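Glycosyl hydrolase (Rhizobium leguminosarum bv. trifolii, PDB 5NDX) probably hydrolyses O-glycosidic bonds as a family 39 glycoside hydrolase, the bacterial orthologue of human alpha-L-iduronidase. Local coordinates at residues 292-295 against 296-299; 387-390 against 391-394. The protein carries 2 engineered substitutions. One frame throughout, in Å; residues are numbered along the deposited sequence.

Interaction 1 (292-295 against 296-299); sequences IEQH and DRRI. With SO4 (sulfate ion), chain E.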
ATOM      1  N   ILE A 292      11.385   2.735   3.682  1.00 31.72           N
ATOM      2  CA  ILE A 292      11.667   1.542   2.914  1.00 30.84           C
ATOM      3  C   ILE A 292      13.146   1.394   2.612  1.00 32.25           C
ATOM      4  O   ILE A 292      13.739   0.315   2.849  1.00 30.88           O
ATOM      5  CB  ILE A 292      10.804   1.496   1.638  1.00 31.00           C
ATOM      6  CG1 ILE A 292       9.351   1.163   2.058  1.00 30.91           C
ATOM      7  CG2 ILE A 292      11.396   0.521   0.617  1.00 31.03           C
ATOM      8  CD1 ILE A 292       8.275   1.502   1.035  1.00 32.21           C
ATOM      9  N   GLU A 293      13.773   2.462   2.109  1.00 32.70           N
ATOM     10  CA  GLU A 293      15.169   2.343   1.741  1.00 32.19           C
ATOM     11  C   GLU A 293      16.070   2.045   2.958  1.00 33.84           C
ATOM     12  O   GLU A 293      17.042   1.282   2.849  1.00 33.68           O
ATOM     13  CB  GLU A 293      15.630   3.578   0.979  1.00 33.99           C
ATOM     14  CG  GLU A 293      17.029   3.469   0.408  1.00 34.50           C
ATOM     15  CD  GLU A 293      18.156   3.863   1.359  1.00 37.07           C
ATOM     16  OE1 GLU A 293      17.915   4.499   2.402  1.00 35.73           O
ATOM     17  OE2 GLU A 293      19.320   3.559   0.995  1.00 39.34           O
ATOM     18  N   GLN A 294      15.759   2.647   4.098  1.00 32.18           N
ATOM     19  CA  GLN A 294      16.474   2.365   5.327  1.00 33.55           C
ATOM     20  C   GLN A 294      16.354   0.885   5.753  1.00 34.05           C
ATOM     21  O   GLN A 294      17.332   0.280   6.208  1.00 32.80           O
ATOM     22  CB  GLN A 294      15.975   3.255   6.479  1.00 34.49           C
ATOM     23  CG  GLN A 294      16.371   4.716   6.369  1.00 34.92           C
ATOM     24  CD  GLN A 294      15.546   5.621   7.291  1.00 36.13           C
ATOM     25  OE1 GLN A 294      14.529   5.241   7.833  1.00 38.29           O
ATOM     26  NE2 GLN A 294      15.952   6.836   7.395  1.00 39.68           N
ATOM     27  N   HIS A 295      15.161   0.320   5.659  1.00 32.44           N
ATOM     28  CA  HIS A 295      15.005  -1.096   5.954  1.00 32.82           C
ATOM     29  C   HIS A 295      15.821  -1.964   4.972  1.00 34.80           C
ATOM     30  O   HIS A 295      16.465  -2.932   5.380  1.00 33.24           O
ATOM     31  CB  HIS A 295      13.528  -1.505   5.920  1.00 33.03           C
ATOM     32  CG  HIS A 295      12.797  -1.152   7.160  1.00 32.93           C
ATOM     33  ND1 HIS A 295      12.397   0.138   7.437  1.00 33.12           N
ATOM     34  CD2 HIS A 295      12.386  -1.918   8.206  1.00 33.18           C
ATOM     35  CE1 HIS A 295      11.793   0.157   8.617  1.00 33.56           C
ATOM     36  NE2 HIS A 295      11.767  -1.079   9.099  1.00 33.36           N
ATOM     37  N   ASP A 296      15.798  -1.615   3.693  1.00 32.66           N
ATOM     38  CA  ASP A 296      16.548  -2.363   2.706  1.00 34.50           C
ATOM     39  C   ASP A 296      18.074  -2.285   2.970  1.00 34.80           C
ATOM     40  O   ASP A 296      18.756  -3.317   2.978  1.00 35.51           O
ATOM     41  CB  ASP A 296      16.225  -1.894   1.285  1.00 34.24           C
ATOM     42  CG  ASP A 296      16.837  -2.800   0.222  1.00 36.62           C
ATOM     43  OD1 ASP A 296      16.474  -3.998   0.091  1.00 36.62           O
ATOM     44  OD2 ASP A 296      17.679  -2.289  -0.494  1.00 39.32           O
ATOM     45  N   ARG A 297      18.579  -1.087   3.201  1.00 32.91           N
ATOM     46  CA  ARG A 297      20.003  -0.872   3.348  1.00 34.62           C
ATOM     47  C   ARG A 297      20.555  -1.328   4.735  1.00 35.48           C
ATOM     48  O   ARG A 297      21.647  -1.846   4.809  1.00 35.83           O
ATOM     49  CB  ARG A 297      20.318   0.583   3.091  1.00 36.41           C
ATOM     50  CG  ARG A 297      21.778   0.988   3.349  1.00 38.81           C
ATOM     51  CD  ARG A 297      22.072   2.393   2.866  1.00 38.35           C
ATOM     52  NE  ARG A 297      20.975   3.315   3.235  1.00 39.27           N
ATOM     53  CZ  ARG A 297      20.801   3.888   4.424  1.00 39.38           C
ATOM     54  NH1 ARG A 297      21.695   3.750   5.391  1.00 39.39           N
ATOM     55  NH2 ARG A 297      19.738   4.640   4.629  1.00 38.80           N
ATOM     56  N   ARG A 298      19.811  -1.141   5.802  1.00 35.36           N
ATOM     57  CA  ARG A 298      20.298  -1.388   7.160  1.00 36.57           C
ATOM     58  C   ARG A 298      19.880  -2.731   7.738  1.00 39.57           C
ATOM     59  O   ARG A 298      20.510  -3.198   8.702  1.00 41.01           O
ATOM     60  CB  ARG A 298      19.831  -0.273   8.114  1.00 37.40           C
ATOM     61  CG  ARG A 298      20.370   1.104   7.728  1.00 38.38           C
ATOM     62  CD  ARG A 298      19.989   2.227   8.722  1.00 39.07           C
ATOM     63  NE  ARG A 298      20.450   1.852  10.049  1.00 39.37           N
ATOM     64  CZ  ARG A 298      19.900   2.179  11.215  1.00 39.98           C
ATOM     65  NH1 ARG A 298      18.859   2.983  11.318  1.00 39.85           N
ATOM     66  NH2 ARG A 298      20.386   1.658  12.317  1.00 41.99           N
ATOM     67  N   ILE A 299      18.798  -3.340   7.221  1.00 36.97           N
ATOM     68  CA  ILE A 299      18.369  -4.618   7.738  1.00 37.11           C
ATOM     69  C   ILE A 299      18.591  -5.760   6.708  1.00 39.23           C
ATOM     70  O   ILE A 299      19.249  -6.758   7.026  1.00 36.54           O
ATOM     71  CB  ILE A 299      16.929  -4.610   8.282  1.00 37.09           C
ATOM     72  CG1 ILE A 299      16.772  -3.539   9.365  1.00 38.19           C
ATOM     73  CG2 ILE A 299      16.616  -5.957   8.940  1.00 37.91           C
ATOM     74  CD1 ILE A 299      15.370  -3.462   9.975  1.00 38.22           C
TER
HETATM   75  S   SO4 E 704      24.980   1.918   5.501  1.00126.32           S
HETATM   76  O1  SO4 E 704      25.585   3.198   5.076  1.00125.60           O
HETATM   77  O2  SO4 E 704      24.991   0.972   4.356  1.00120.82           O
HETATM   78  O3  SO4 E 704      25.761   1.356   6.630  1.00140.70           O
HETATM   79  O4  SO4 E 704      23.606   2.160   5.984  1.00125.59           O

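Interaction 2 (387-390 against 391-394); sequences PLDP and DQDG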
ATOM      1  N   PRO A 387      29.954  10.033  -2.982  1.00 43.15           N
ATOM      2  CA  PRO A 387      29.177   8.891  -2.518  1.00 44.03           C
ATOM      3  C   PRO A 387      27.894   9.308  -1.821  1.00 43.60           C
ATOM      4  O   PRO A 387      27.805  10.377  -1.221  1.00 43.82           O
ATOM      5  CB  PRO A 387      30.131   8.175  -1.545  1.00 45.95           C
ATOM      6  CG  PRO A 387      31.508   8.487  -2.126  1.00 45.86           C
ATOM      7  CD  PRO A 387      31.354   9.965  -2.492  1.00 44.26           C
ATOM      8  N   LEU A 388      26.875   8.494  -1.992  1.00 43.08           N
ATOM      9  CA  LEU A 388      25.581   8.765  -1.377  1.00 43.48           C
ATOM     10  C   LEU A 388      25.733   8.578   0.132  1.00 43.83           C
ATOM     11  O   LEU A 388      26.428   7.673   0.558  1.00 44.24           O
ATOM     12  CB  LEU A 388      24.559   7.791  -1.910  1.00 42.10           C
ATOM     13  CG  LEU A 388      23.582   8.220  -2.978  1.00 42.88           C
ATOM     14  CD1 LEU A 388      23.980   9.393  -3.834  1.00 41.04           C
ATOM     15  CD2 LEU A 388      23.035   7.022  -3.754  1.00 42.80           C
ATOM     16  N   ASP A 389      25.042   9.397   0.901  1.00 41.94           N
ATOM     17  CA  ASP A 389      24.998   9.248   2.349  1.00 43.42           C
ATOM     18  C   ASP A 389      23.593   9.598   2.835  1.00 41.09           C
ATOM     19  O   ASP A 389      23.371  10.680   3.395  1.00 39.03           O
ATOM     20  CB  ASP A 389      26.040  10.176   2.984  1.00 47.71           C
ATOM     21  CG  ASP A 389      26.245   9.898   4.475  1.00 50.73           C
ATOM     22  OD1 ASP A 389      25.562   9.053   5.073  1.00 54.53           O
ATOM     23  OD2 ASP A 389      27.083  10.565   5.054  1.00 56.37           O
ATOM     24  N   PRO A 390      22.630   8.697   2.581  1.00 40.53           N
ATOM     25  CA  PRO A 390      21.218   9.028   2.773  1.00 41.54           C
ATOM     26  C   PRO A 390      20.855   9.380   4.192  1.00 41.91           C
ATOM     27  O   PRO A 390      20.061  10.278   4.390  1.00 41.22           O
ATOM     28  CB  PRO A 390      20.468   7.788   2.291  1.00 39.85           C
ATOM     29  CG  PRO A 390      21.479   6.742   2.105  1.00 40.30           C
ATOM     30  CD  PRO A 390      22.833   7.319   2.089  1.00 40.50           C
ATOM     31  N   ASP A 391      21.478   8.728   5.165  1.00 45.58           N
ATOM     32  CA  ASP A 391      21.176   9.046   6.572  1.00 50.22           C
ATOM     33  C   ASP A 391      21.602  10.463   6.963  1.00 48.41           C
ATOM     34  O   ASP A 391      20.979  11.035   7.817  1.00 52.49           O
ATOM     35  CB  ASP A 391      21.732   7.990   7.536  1.00 52.36           C
ATOM     36  CG  ASP A 391      21.154   6.590   7.276  1.00 54.54           C
ATOM     37  OD1 ASP A 391      19.985   6.429   6.849  1.00 56.46           O
ATOM     38  OD2 ASP A 391      21.876   5.627   7.518  1.00 57.39           O
ATOM     39  N   GLN A 392      22.572  11.050   6.285  1.00 50.43           N
ATOM     40  CA  GLN A 392      23.000  12.434   6.525  1.00 51.96           C
ATOM     41  C   GLN A 392      22.327  13.437   5.619  1.00 50.86           C
ATOM     42  O   GLN A 392      21.905  14.451   6.093  1.00 52.61           O
ATOM     43  CB  GLN A 392      24.514  12.595   6.310  1.00 60.26           C
ATOM     44  CG  GLN A 392      25.384  11.774   7.253  1.00 67.35           C
ATOM     45  CD  GLN A 392      25.256  12.251   8.680  1.00 72.49           C
ATOM     46  OE1 GLN A 392      25.577  13.409   8.983  1.00 76.69           O
ATOM     47  NE2 GLN A 392      24.772  11.384   9.562  1.00 74.59           N
ATOM     48  N   ASP A 393      22.280  13.238   4.309  1.00 44.53           N
ATOM     49  CA  ASP A 393      21.728  14.317   3.466  1.00 44.95           C
ATOM     50  C   ASP A 393      20.414  14.021   2.717  1.00 41.78           C
ATOM     51  O   ASP A 393      19.952  14.833   1.956  1.00 41.57           O
ATOM     52  CB  ASP A 393      22.787  14.824   2.503  1.00 48.77           C
ATOM     53  CG  ASP A 393      23.290  13.753   1.587  1.00 53.83           C
ATOM     54  OD1 ASP A 393      22.460  12.906   1.167  1.00 57.51           O
ATOM     55  OD2 ASP A 393      24.519  13.732   1.305  1.00 59.54           O
ATOM     56  N   GLY A 394      19.832  12.859   2.901  1.00 38.06           N
ATOM     57  CA  GLY A 394      18.530  12.632   2.353  1.00 40.47           C
ATOM     58  C   GLY A 394      18.393  12.115   0.935  1.00 37.52           C
ATOM     59  O   GLY A 394      17.265  11.749   0.545  1.00 38.92           O
TER
HETATM   60  O   HOH W   1      22.976  10.903  -0.066  1.00 38.30           O
HETATM   61  O   HOH W   2      23.857   7.055   5.110  1.00 46.24           O

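Interaction 1 (292-295 against 296-299)
Glu293 and Arg297, one helical turn apart, meet in a side-on salt bridge with one nitrogen to each oxygen. Arg297 NE reaches Glu293 OE2 at 2.8 Å and Arg297 NH2 reaches Glu293 OE1 at 2.9 Å. Both oxygens are met on their syn side and lie close to the guanidinium plane; the carboxylate itself is turned 25° from the guanidinium, which leaves both donors somewhat off its own plane. Glu293 bends sharply at CG (chi2 -86°) to bring its carboxylate round to the arginine, and the paired bonds oppose rotation of either group. Arg297 NH1 is left for other anions: it gives a 2.6 Å hydrogen bond to O4 of a sulfate, probably from the crystallisation liquor, and a salt bridge to Asp391. The segments belong to helix 282-300 of the TIM barrel, which links barrel strands 261-263 and 307-310 in a beta-alpha-beta crossover. Its backbone is satisfied in alpha-helical fashion: Asp296 N bonds to Ile292 O at 2.9 Å, Arg297 N to Glu293 O at 2.8 Å and Arg298 N to Gln294 O at 2.9 Å. Ile299 N bonds to His295 O at 3.0 Å, less straight than the others, where the helix widens into a pi-type turn at 296-299. The remaining polar ends find partners elsewhere in the chain: Gln294 NE2 at Thr235 OG1, Asp296 OD2 at Arg16, and Arg298 NH2 at Asp240 OD1. His295 ND1 turns back to Ile291 O, while its CD2 packs obliquely on Ile299 CD1, 3.8 Å away.

Interaction 2 (387-390 against 391-394)
Asp389 is the N-cap of the short helix 390-393, and it reaches the helix's first N-H, that of Asp391, through a water. Asp391 N donates to this water at 2.9 Å, and the same water donates to Asp389 OD1 at 2.6 Å; Pro390, as first helical residue, has no N-H to satisfy. At Gln392 the side chain runs beside that of Asp389, its CG packed against the carboxylate, while Gln392 N bonds to Asp389 O at 3.0 Å. Without the carboxylate, as with an alanine here in place of Asp389, the water on Asp391 N is likely to lose its second partner, and Gln392 CG its neighbour. Asp393 N shares the same acceptor, Asp389 O, at 2.9 Å, on a nearly straight bond (171°), so one carbonyl oxygen holds two amides. The Asp393 CG stands between backbone N and carbonyl carbon (chi1 60°), which sets the carboxylate beside the helix start, near Asp389 O. Its OD1 bonds to Leu395 N, and its OD2 forms a salt bridge with Arg2. Gly394 then leaves the helix with positive phi (88°), and its N closes the last turn on Pro390 O at 3.0 Å. The turn lies in the connection between antiparallel neighbours 378-385 and 395-401: Leu388 packs on Leu395 and Ile397, Pro390 on Ala396, and the Pro390 and Asp391 side chains meet helix 282-300.

In the fold
Interaction 1 is mostly buried, on a barrel helix, whereas interaction 2 lies at the surface, in a connection of the nine-stranded mixed sheet. One salt bridge joins side chains within 292-299; in 387-394 the local bonds are backbone and water bonds, and the charged ends of Asp391 and Asp393 find arginines elsewhere. The two meet directly, with centres about 13 Å apart: Arg297 NH1 and Asp391 OD2 form a 2.8 Å salt bridge, and Pro390 CG packs 3.6 Å from Arg297 NE. Arg297 therefore bridges the carboxylates of Glu293 and Asp391, joining the barrel to the sheet at a place away from the annotated ligand pockets.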